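PDB 4R0G: Lpg0393 helical bundle domain-containing protein from Legionella pneumophila subsp. pneumophila str. Philadelphia 1, which acts as a guanine-nucleotide exchange factor for the small GTPases Rab5, Rab21 and Rab22, probably through its VPS9-like domain. Local coordinates for residues Ile91-Asn103 / Phe135-Trp149. Residues are numbered along the deposited sequence; the frame is centred on the assembly and turned at random.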
ATOM      1  N   ILE A  91      -7.202  -1.992 -18.645  1.00 38.31           N
ATOM      2  CA  ILE A  91      -7.542  -1.025 -19.678  1.00 41.52           C
ATOM      3  C   ILE A  91      -7.622  -1.736 -21.022  1.00 45.93           C
ATOM      4  O   ILE A  91      -8.378  -1.313 -21.912  1.00 44.31           O
ATOM      5  CB  ILE A  91      -6.578   0.171 -19.713  1.00 38.80           C
ATOM      6  CG1 ILE A  91      -6.636   0.922 -18.381  1.00 40.07           C
ATOM      7  CG2 ILE A  91      -6.960   1.113 -20.794  1.00 36.69           C
ATOM      8  CD1 ILE A  91      -5.599   2.003 -18.286  1.00 38.78           C
ATOM      9  N   ALA A  92      -6.876  -2.840 -21.160  1.00 42.14           N
ATOM     10  CA  ALA A  92      -6.985  -3.659 -22.376  1.00 40.31           C
ATOM     11  C   ALA A  92      -8.218  -4.545 -22.337  1.00 38.06           C
ATOM     12  O   ALA A  92      -8.751  -4.916 -23.368  1.00 37.21           O
ATOM     13  CB  ALA A  92      -5.772  -4.495 -22.566  1.00 37.88           C
ATOM     14  N   LEU A  93      -8.656  -4.871 -21.127  1.00 39.08           N
ATOM     15  CA  LEU A  93      -9.728  -5.833 -20.888  1.00 39.16           C
ATOM     16  C   LEU A  93     -11.080  -5.386 -21.454  1.00 40.22           C
ATOM     17  O   LEU A  93     -11.838  -6.174 -22.043  1.00 30.24           O
ATOM     18  CB  LEU A  93      -9.868  -6.063 -19.385  1.00 35.41           C
ATOM     19  CG  LEU A  93     -11.161  -6.791 -19.001  1.00 43.01           C
ATOM     20  CD1 LEU A  93     -11.141  -8.207 -19.521  1.00 44.18           C
ATOM     21  CD2 LEU A  93     -11.389  -6.795 -17.497  1.00 45.67           C
ATOM     22  N   PHE A  94     -11.366  -4.109 -21.247  1.00 37.06           N
ATOM     23  CA  PHE A  94     -12.669  -3.570 -21.554  1.00 35.15           C
ATOM     24  C   PHE A  94     -12.931  -3.558 -23.048  1.00 41.53           C
ATOM     25  O   PHE A  94     -13.993  -4.010 -23.469  1.00 44.35           O
ATOM     26  CB  PHE A  94     -12.890  -2.209 -20.876  1.00 41.15           C
ATOM     27  CG  PHE A  94     -12.725  -2.255 -19.384  1.00 37.64           C
ATOM     28  CD1 PHE A  94     -13.382  -3.210 -18.636  1.00 43.90           C
ATOM     29  CD2 PHE A  94     -11.880  -1.384 -18.737  1.00 40.55           C
ATOM     30  CE1 PHE A  94     -13.214  -3.269 -17.270  1.00 42.29           C
ATOM     31  CE2 PHE A  94     -11.713  -1.449 -17.363  1.00 37.80           C
ATOM     32  CZ  PHE A  94     -12.374  -2.390 -16.645  1.00 39.54           C
ATOM     33  N   PRO A  95     -11.968  -3.073 -23.856  1.00 41.67           N
ATOM     34  CA  PRO A  95     -12.124  -3.235 -25.314  1.00 38.76           C
ATOM     35  C   PRO A  95     -12.378  -4.679 -25.743  1.00 42.21           C
ATOM     36  O   PRO A  95     -13.302  -4.913 -26.535  1.00 42.83           O
ATOM     37  CB  PRO A  95     -10.767  -2.806 -25.861  1.00 37.32           C
ATOM     38  CG  PRO A  95     -10.247  -1.859 -24.860  1.00 45.34           C
ATOM     39  CD  PRO A  95     -10.760  -2.303 -23.512  1.00 39.76           C
ATOM     40  N   CYS A  96     -11.582  -5.623 -25.235  1.00 35.73           N
ATOM     41  CA  CYS A  96     -11.804  -7.033 -25.549  1.00 38.77           C
ATOM     42  C   CYS A  96     -13.248  -7.462 -25.203  1.00 41.30           C
ATOM     43  O   CYS A  96     -13.895  -8.153 -25.976  1.00 37.39           O
ATOM     44  CB  CYS A  96     -10.780  -7.957 -24.855  1.00 33.85           C
ATOM     45  SG  CYS A  96      -9.038  -7.676 -25.304  1.00 44.71           S
ATOM     46  N   MET A  97     -13.755  -7.045 -24.048  1.00 39.07           N
ATOM     47  CA  MET A  97     -15.138  -7.371 -23.680  1.00 40.45           C
ATOM     48  C   MET A  97     -16.116  -6.808 -24.700  1.00 45.90           C
ATOM     49  O   MET A  97     -17.089  -7.456 -25.075  1.00 44.65           O
ATOM     50  CB  MET A  97     -15.477  -6.869 -22.281  1.00 35.71           C
ATOM     51  CG  MET A  97     -14.720  -7.603 -21.189  1.00 41.22           C
ATOM     52  SD  MET A  97     -15.072  -7.036 -19.512  1.00 53.92           S
ATOM     53  CE  MET A  97     -16.706  -7.735 -19.242  1.00 46.04           C
ATOM     54  N   VAL A  98     -15.822  -5.607 -25.177  1.00 46.96           N
ATOM     55  CA  VAL A  98     -16.644  -4.960 -26.178  1.00 45.46           C
ATOM     56  C   VAL A  98     -16.570  -5.721 -27.488  1.00 49.49           C
ATOM     57  O   VAL A  98     -17.594  -6.030 -28.106  1.00 52.70           O
ATOM     58  CB  VAL A  98     -16.202  -3.518 -26.378  1.00 42.81           C
ATOM     59  CG1 VAL A  98     -16.961  -2.869 -27.556  1.00 36.18           C
ATOM     60  CG2 VAL A  98     -16.382  -2.770 -25.070  1.00 43.06           C
ATOM     61  N   TYR A  99     -15.350  -6.034 -27.908  1.00 49.28           N
ATOM     62  CA  TYR A  99     -15.150  -6.773 -29.155  1.00 47.09           C
ATOM     63  C   TYR A  99     -15.776  -8.158 -29.090  1.00 51.76           C
ATOM     64  O   TYR A  99     -16.307  -8.638 -30.075  1.00 60.98           O
ATOM     65  CB  TYR A  99     -13.672  -6.857 -29.480  1.00 42.45           C
ATOM     66  CG  TYR A  99     -13.112  -5.508 -29.821  1.00 44.32           C
ATOM     67  CD1 TYR A  99     -13.937  -4.523 -30.330  1.00 42.49           C
ATOM     68  CD2 TYR A  99     -11.758  -5.216 -29.647  1.00 37.99           C
ATOM     69  CE1 TYR A  99     -13.436  -3.287 -30.676  1.00 43.46           C
ATOM     70  CE2 TYR A  99     -11.243  -3.978 -29.978  1.00 35.07           C
ATOM     71  CZ  TYR A  99     -12.092  -3.017 -30.496  1.00 43.09           C
ATOM     72  OH  TYR A  99     -11.632  -1.763 -30.837  1.00 48.89           O
ATOM     73  N   LEU A 100     -15.736  -8.792 -27.923  1.00 53.52           N
ATOM     74  CA  LEU A 100     -16.276 -10.140 -27.761  1.00 47.19           C
ATOM     75  C   LEU A 100     -17.785 -10.112 -27.866  1.00 50.29           C
ATOM     76  O   LEU A 100     -18.369 -10.855 -28.655  1.00 55.10           O
ATOM     77  CB  LEU A 100     -15.877 -10.714 -26.397  1.00 47.95           C
ATOM     78  CG  LEU A 100     -15.659 -12.230 -26.242  1.00 49.22           C
ATOM     79  CD1 LEU A 100     -15.697 -12.591 -24.774  1.00 48.32           C
ATOM     80  CD2 LEU A 100     -16.643 -13.087 -27.026  1.00 45.67           C
ATOM     81  N   THR A 101     -18.416  -9.258 -27.066  1.00 48.12           N
ATOM     82  CA  THR A 101     -19.877  -9.168 -27.069  1.00 53.95           C
ATOM     83  C   THR A 101     -20.447  -8.845 -28.456  1.00 53.53           C
ATOM     84  O   THR A 101     -21.483  -9.378 -28.850  1.00 50.57           O
ATOM     85  CB  THR A 101     -20.363  -8.143 -26.040  1.00 48.77           C
ATOM     86  OG1 THR A 101     -19.995  -8.593 -24.731  1.00 50.98           O
ATOM     87  CG2 THR A 101     -21.853  -8.009 -26.105  1.00 50.01           C
ATOM     88  N   ASN A 102     -19.740  -7.979 -29.182  1.00 55.51           N
ATOM     89  CA  ASN A 102     -20.166  -7.441 -30.482  1.00 58.26           C
ATOM     90  C   ASN A 102     -19.632  -8.074 -31.787  1.00 58.36           C
ATOM     91  O   ASN A 102     -19.771  -7.486 -32.852  1.00 55.23           O
ATOM     92  CB  ASN A 102     -20.042  -5.918 -30.481  1.00 57.54           C
ATOM     93  CG  ASN A 102     -20.756  -5.280 -29.292  1.00 53.52           C
ATOM     94  OD1 ASN A 102     -21.979  -5.159 -29.277  1.00 54.20           O
ATOM     95  ND2 ASN A 102     -19.986  -4.892 -28.277  1.00 56.87           N
ATOM     96  N   ASN A 103     -18.951  -9.212 -31.676  1.00 63.55           N
ATOM     97  CA  ASN A 103     -18.452  -9.983 -32.831  1.00 70.96           C
ATOM     98  C   ASN A 103     -17.425  -9.266 -33.707  1.00 65.63           C
ATOM     99  O   ASN A 103     -17.348  -9.493 -34.910  1.00 72.70           O
ATOM    100  CB  ASN A 103     -19.596 -10.552 -33.697  1.00 71.95           C
ATOM    101  CG  ASN A 103     -20.598 -11.376 -32.887  1.00 84.44           C
ATOM    102  OD1 ASN A 103     -20.268 -11.911 -31.820  1.00 81.98           O
ATOM    103  ND2 ASN A 103     -21.833 -11.472 -33.390  1.00 91.00           N
ATOM    104  N   PHE A 135     -18.669   2.803 -28.981  1.00 43.37           N
ATOM    105  CA  PHE A 135     -17.563   2.147 -28.299  1.00 39.60           C
ATOM    106  C   PHE A 135     -17.649   2.548 -26.833  1.00 46.11           C
ATOM    107  O   PHE A 135     -17.650   1.697 -25.947  1.00 46.25           O
ATOM    108  CB  PHE A 135     -16.213   2.554 -28.898  1.00 41.27           C
ATOM    109  CG  PHE A 135     -15.058   1.643 -28.517  1.00 45.67           C
ATOM    110  CD1 PHE A 135     -14.834   1.255 -27.211  1.00 56.75           C
ATOM    111  CD2 PHE A 135     -14.186   1.183 -29.475  1.00 55.79           C
ATOM    112  CE1 PHE A 135     -13.770   0.413 -26.879  1.00 54.52           C
ATOM    113  CE2 PHE A 135     -13.122   0.338 -29.135  1.00 60.36           C
ATOM    114  CZ  PHE A 135     -12.920  -0.042 -27.838  1.00 46.36           C
ATOM    115  N   VAL A 136     -17.759   3.847 -26.572  1.00 48.72           N
ATOM    116  CA  VAL A 136     -17.797   4.326 -25.185  1.00 44.96           C
ATOM    117  C   VAL A 136     -19.008   3.800 -24.396  1.00 43.56           C
ATOM    118  O   VAL A 136     -18.864   3.401 -23.252  1.00 45.39           O
ATOM    119  CB  VAL A 136     -17.657   5.867 -25.075  1.00 42.05           C
ATOM    120  CG1 VAL A 136     -17.369   6.270 -23.650  1.00 39.38           C
ATOM    121  CG2 VAL A 136     -16.524   6.353 -25.954  1.00 42.68           C
ATOM    122  N   GLU A 137     -20.192   3.765 -24.996  1.00 45.88           N
ATOM    123  CA  GLU A 137     -21.338   3.147 -24.314  1.00 48.32           C
ATOM    124  C   GLU A 137     -21.093   1.677 -23.994  1.00 49.11           C
ATOM    125  O   GLU A 137     -21.238   1.255 -22.847  1.00 49.98           O
ATOM    126  CB  GLU A 137     -22.589   3.275 -25.155  1.00 48.04           C
ATOM    127  CG  GLU A 137     -22.815   4.668 -25.615  1.00 59.52           C
ATOM    128  CD  GLU A 137     -23.982   4.763 -26.553  1.00 75.24           C
ATOM    129  OE1 GLU A 137     -25.004   4.095 -26.261  1.00 87.09           O
ATOM    130  OE2 GLU A 137     -23.869   5.485 -27.578  1.00 69.52           O
ATOM    131  N   PHE A 138     -20.722   0.915 -25.016  1.00 41.28           N
ATOM    132  CA  PHE A 138     -20.337  -0.469 -24.845  1.00 44.41           C
ATOM    133  C   PHE A 138     -19.306  -0.621 -23.742  1.00 45.00           C
ATOM    134  O   PHE A 138     -19.498  -1.384 -22.790  1.00 48.29           O
ATOM    135  CB  PHE A 138     -19.734  -1.020 -26.147  1.00 45.24           C
ATOM    136  CG  PHE A 138     -20.750  -1.329 -27.205  1.00 44.37           C
ATOM    137  CD1 PHE A 138     -22.091  -1.553 -26.867  1.00 48.78           C
ATOM    138  CD2 PHE A 138     -20.382  -1.403 -28.528  1.00 43.47           C
ATOM    139  CE1 PHE A 138     -23.054  -1.841 -27.845  1.00 46.29           C
ATOM    140  CE2 PHE A 138     -21.340  -1.694 -29.521  1.00 51.60           C
ATOM    141  CZ  PHE A 138     -22.687  -1.909 -29.167  1.00 48.11           C
ATOM    142  N   LEU A 139     -18.227   0.139 -23.868  1.00 42.51           N
ATOM    143  CA  LEU A 139     -17.135   0.114 -22.915  1.00 45.65           C
ATOM    144  C   LEU A 139     -17.618   0.246 -21.464  1.00 48.20           C
ATOM    145  O   LEU A 139     -17.066  -0.381 -20.565  1.00 54.15           O
ATOM    146  CB  LEU A 139     -16.174   1.247 -23.250  1.00 51.28           C
ATOM    147  CG  LEU A 139     -14.687   1.029 -23.071  1.00 49.49           C
ATOM    148  CD1 LEU A 139     -14.305  -0.361 -23.551  1.00 42.19           C
ATOM    149  CD2 LEU A 139     -13.980   2.093 -23.889  1.00 50.55           C
ATOM    150  N   GLY A 140     -18.660   1.033 -21.228  1.00 48.16           N
ATOM    151  CA  GLY A 140     -19.156   1.221 -19.874  1.00 46.95           C
ATOM    152  C   GLY A 140     -20.031   0.076 -19.440  1.00 47.52           C
ATOM    153  O   GLY A 140     -20.062  -0.299 -18.280  1.00 54.36           O
ATOM    154  N   GLN A 141     -20.757  -0.479 -20.389  1.00 49.97           N
ATOM    155  CA  GLN A 141     -21.609  -1.613 -20.118  1.00 49.98           C
ATOM    156  C   GLN A 141     -20.780  -2.790 -19.706  1.00 52.15           C
ATOM    157  O   GLN A 141     -21.163  -3.535 -18.814  1.00 53.11           O
ATOM    158  CB  GLN A 141     -22.396  -1.985 -21.368  1.00 39.72           C
ATOM    159  CG  GLN A 141     -23.418  -0.991 -21.718  1.00 36.51           C
ATOM    160  CD  GLN A 141     -24.203  -1.372 -22.936  1.00 51.71           C
ATOM    161  OE1 GLN A 141     -23.708  -2.096 -23.828  1.00 55.51           O
ATOM    162  NE2 GLN A 141     -25.448  -0.883 -22.999  1.00 53.42           N
ATOM    163  N   GLU A 142     -19.660  -2.981 -20.389  1.00 48.12           N
ATOM    164  CA  GLU A 142     -18.776  -4.068 -20.032  1.00 48.21           C
ATOM    165  C   GLU A 142     -18.097  -3.783 -18.672  1.00 52.20           C
ATOM    166  O   GLU A 142     -17.965  -4.670 -17.831  1.00 51.77           O
ATOM    167  CB  GLU A 142     -17.777  -4.321 -21.145  1.00 41.75           C
ATOM    168  CG  GLU A 142     -18.418  -4.775 -22.441  1.00 49.41           C
ATOM    169  CD  GLU A 142     -19.074  -6.182 -22.343  1.00 59.66           C
ATOM    170  OE1 GLU A 142     -18.736  -6.938 -21.400  1.00 62.07           O
ATOM    171  OE2 GLU A 142     -19.926  -6.541 -23.207  1.00 55.00           O
ATOM    172  N   GLN A 143     -17.708  -2.539 -18.433  1.00 49.24           N
ATOM    173  CA  GLN A 143     -17.139  -2.189 -17.139  1.00 50.97           C
ATOM    174  C   GLN A 143     -18.101  -2.448 -16.007  1.00 55.28           C
ATOM    175  O   GLN A 143     -17.695  -2.831 -14.913  1.00 58.57           O
ATOM    176  CB  GLN A 143     -16.755  -0.726 -17.103  1.00 48.24           C
ATOM    177  CG  GLN A 143     -15.432  -0.430 -17.738  1.00 48.73           C
ATOM    178  CD  GLN A 143     -15.196   1.060 -17.839  1.00 57.86           C
ATOM    179  OE1 GLN A 143     -15.946   1.868 -17.249  1.00 58.39           O
ATOM    180  NE2 GLN A 143     -14.158   1.445 -18.592  1.00 54.13           N
ATOM    181  N   ASP A 144     -19.374  -2.180 -16.252  1.00 58.64           N
ATOM    182  CA  ASP A 144     -20.381  -2.457 -15.251  1.00 56.27           C
ATOM    183  C   ASP A 144     -20.409  -3.950 -15.001  1.00 52.57           C
ATOM    184  O   ASP A 144     -20.212  -4.383 -13.870  1.00 58.01           O
ATOM    185  CB  ASP A 144     -21.752  -1.925 -15.687  1.00 61.18           C
ATOM    186  CG  ASP A 144     -21.880  -0.412 -15.491  1.00 69.00           C
ATOM    187  OD1 ASP A 144     -21.165   0.144 -14.622  1.00 63.82           O
ATOM    188  OD2 ASP A 144     -22.701   0.220 -16.203  1.00 79.09           O
ATOM    189  N   LYS A 145     -20.589  -4.717 -16.077  1.00 50.64           N
ATOM    190  CA  LYS A 145     -20.671  -6.195 -16.069  1.00 52.90           C
ATOM    191  C   LYS A 145     -19.497  -6.809 -15.312  1.00 58.78           C
ATOM    192  O   LYS A 145     -19.634  -7.844 -14.647  1.00 61.74           O
ATOM    193  CB  LYS A 145     -20.724  -6.738 -17.519  1.00 48.39           C
ATOM    194  CG  LYS A 145     -21.363  -8.105 -17.739  1.00 52.15           C
ATOM    195  CD  LYS A 145     -21.518  -8.408 -19.271  1.00 61.91           C
ATOM    196  CE  LYS A 145     -20.565  -9.520 -19.797  1.00 66.67           C
ATOM    197  NZ  LYS A 145     -20.257  -9.558 -21.300  1.00 58.19           N
ATOM    198  N   PHE A 146     -18.351  -6.140 -15.400  1.00 57.74           N
ATOM    199  CA  PHE A 146     -17.111  -6.601 -14.787  1.00 51.50           C
ATOM    200  C   PHE A 146     -17.064  -6.320 -13.299  1.00 51.42           C
ATOM    201  O   PHE A 146     -16.880  -7.221 -12.492  1.00 57.60           O
ATOM    202  CB  PHE A 146     -15.915  -5.967 -15.484  1.00 51.31           C
ATOM    203  CG  PHE A 146     -14.600  -6.272 -14.842  1.00 43.36           C
ATOM    204  CD1 PHE A 146     -14.052  -7.528 -14.928  1.00 45.53           C
ATOM    205  CD2 PHE A 146     -13.893  -5.286 -14.189  1.00 43.36           C
ATOM    206  CE1 PHE A 146     -12.831  -7.811 -14.347  1.00 44.68           C
ATOM    207  CE2 PHE A 146     -12.675  -5.559 -13.617  1.00 44.75           C
ATOM    208  CZ  PHE A 146     -12.144  -6.829 -13.692  1.00 45.20           C
ATOM    209  N   PHE A 147     -17.169  -5.056 -12.936  1.00 53.90           N
ATOM    210  CA  PHE A 147     -17.054  -4.670 -11.538  1.00 53.20           C
ATOM    211  C   PHE A 147     -18.066  -5.382 -10.644  1.00 57.32           C
ATOM    212  O   PHE A 147     -17.785  -5.665  -9.475  1.00 57.17           O
ATOM    213  CB  PHE A 147     -17.127  -3.159 -11.414  1.00 47.12           C
ATOM    214  CG  PHE A 147     -15.891  -2.467 -11.899  1.00 45.42           C
ATOM    215  CD1 PHE A 147     -14.627  -2.923 -11.506  1.00 52.86           C
ATOM    216  CD2 PHE A 147     -15.970  -1.378 -12.766  1.00 53.73           C
ATOM    217  CE1 PHE A 147     -13.433  -2.286 -11.952  1.00 50.39           C
ATOM    218  CE2 PHE A 147     -14.799  -0.733 -13.224  1.00 57.24           C
ATOM    219  CZ  PHE A 147     -13.524  -1.194 -12.814  1.00 53.92           C
ATOM    220  N   THR A 148     -19.225  -5.712 -11.210  1.00 58.93           N
ATOM    221  CA  THR A 148     -20.202  -6.547 -10.509  1.00 59.84           C
ATOM    222  C   THR A 148     -19.610  -7.936 -10.215  1.00 61.03           C
ATOM    223  O   THR A 148     -19.685  -8.434  -9.088  1.00 62.82           O
ATOM    224  CB  THR A 148     -21.500  -6.689 -11.317  1.00 60.65           C
ATOM    225  OG1 THR A 148     -21.198  -7.360 -12.540  1.00 70.75           O
ATOM    226  CG2 THR A 148     -22.105  -5.317 -11.626  1.00 55.27           C
ATOM    227  N   TRP A 149     -19.032  -8.564 -11.231  1.00 57.26           N
ATOM    228  CA  TRP A 149     -18.304  -9.811 -11.016  1.00 64.02           C
ATOM    229  C   TRP A 149     -17.176  -9.688  -9.979  1.00 61.99           C
ATOM    230  O   TRP A 149     -16.780 -10.679  -9.356  1.00 64.91           O
ATOM    231  CB  TRP A 149     -17.752 -10.344 -12.338  1.00 60.02           C
ATOM    232  CG  TRP A 149     -18.837 -10.768 -13.249  1.00 63.91           C
ATOM    233  CD1 TRP A 149     -20.132 -10.999 -12.906  1.00 65.69           C
ATOM    234  CD2 TRP A 149     -18.736 -11.022 -14.661  1.00 67.83           C
ATOM    235  NE1 TRP A 149     -20.850 -11.383 -14.013  1.00 74.89           N
ATOM    236  CE2 TRP A 149     -20.020 -11.405 -15.104  1.00 68.24           C
ATOM    237  CE3 TRP A 149     -17.687 -10.963 -15.590  1.00 63.04           C
ATOM    238  CZ2 TRP A 149     -20.289 -11.714 -16.439  1.00 57.96           C
ATOM    239  CZ3 TRP A 149     -17.955 -11.271 -16.910  1.00 58.40           C
ATOM    240  CH2 TRP A 149     -19.247 -11.639 -17.321  1.00 61.54           C
TER
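Phe-94, Met-97 and Val-98 lie over Leu-139, Glu-142 and Phe-138 where helix segments 91-101 and 135-149 cross at 106°, their axes approaching to 8.6 Å. Phe-94 is a knob set in a hole made by Leu-139, Gln-143, Phe-146 and Phe-147. CG of Gln-143 stands over the centre of the Phe-94 ring, 3.5 Å from the centroid, a CH-pi contact, while the edge of the Phe-94 ring is directed at the face of Phe-146 in an offset edge-to-face pair with planes at 73°. The Phe-146 face also receives CD2 of Leu-93, 3.8 Å from the ring centroid. Near the crossing point, CD1 of Leu-139 reaches CG2 of Val-98 at 3.5 Å, and CG1 of Val-98 packs on CB of Phe-138.

Polar contacts gather on Glu-142, whose chain bends at chi2 (-67°) and brings the carboxylate alongside Met-97. OG1 of Thr-101 donates to OE2 of Glu-142 at 2.6 Å, arriving from above the carboxylate plane; NZ of Lys-145 forms a salt bridge with OE1 of Glu-142 at 3.0 Å, on the syn side. Asn-102 lays its amide over one face of Phe-138, and its ND2 bonds to Val-98 O at 2.7 Å, a tie that restrains the amide just beyond the helix end.

Leu-93, Met-97 and Trp-149 also touch helix 58-71, so both helices pack against it, within the VPS9-like range. The Phe-94 knob, Leu-93, Val-98 and Leu-139 make the interface mainly apolar, with Thr-101 to Glu-142 its one hydrogen bond between the segments; Lys-145 would probably keep that carboxylate ionised.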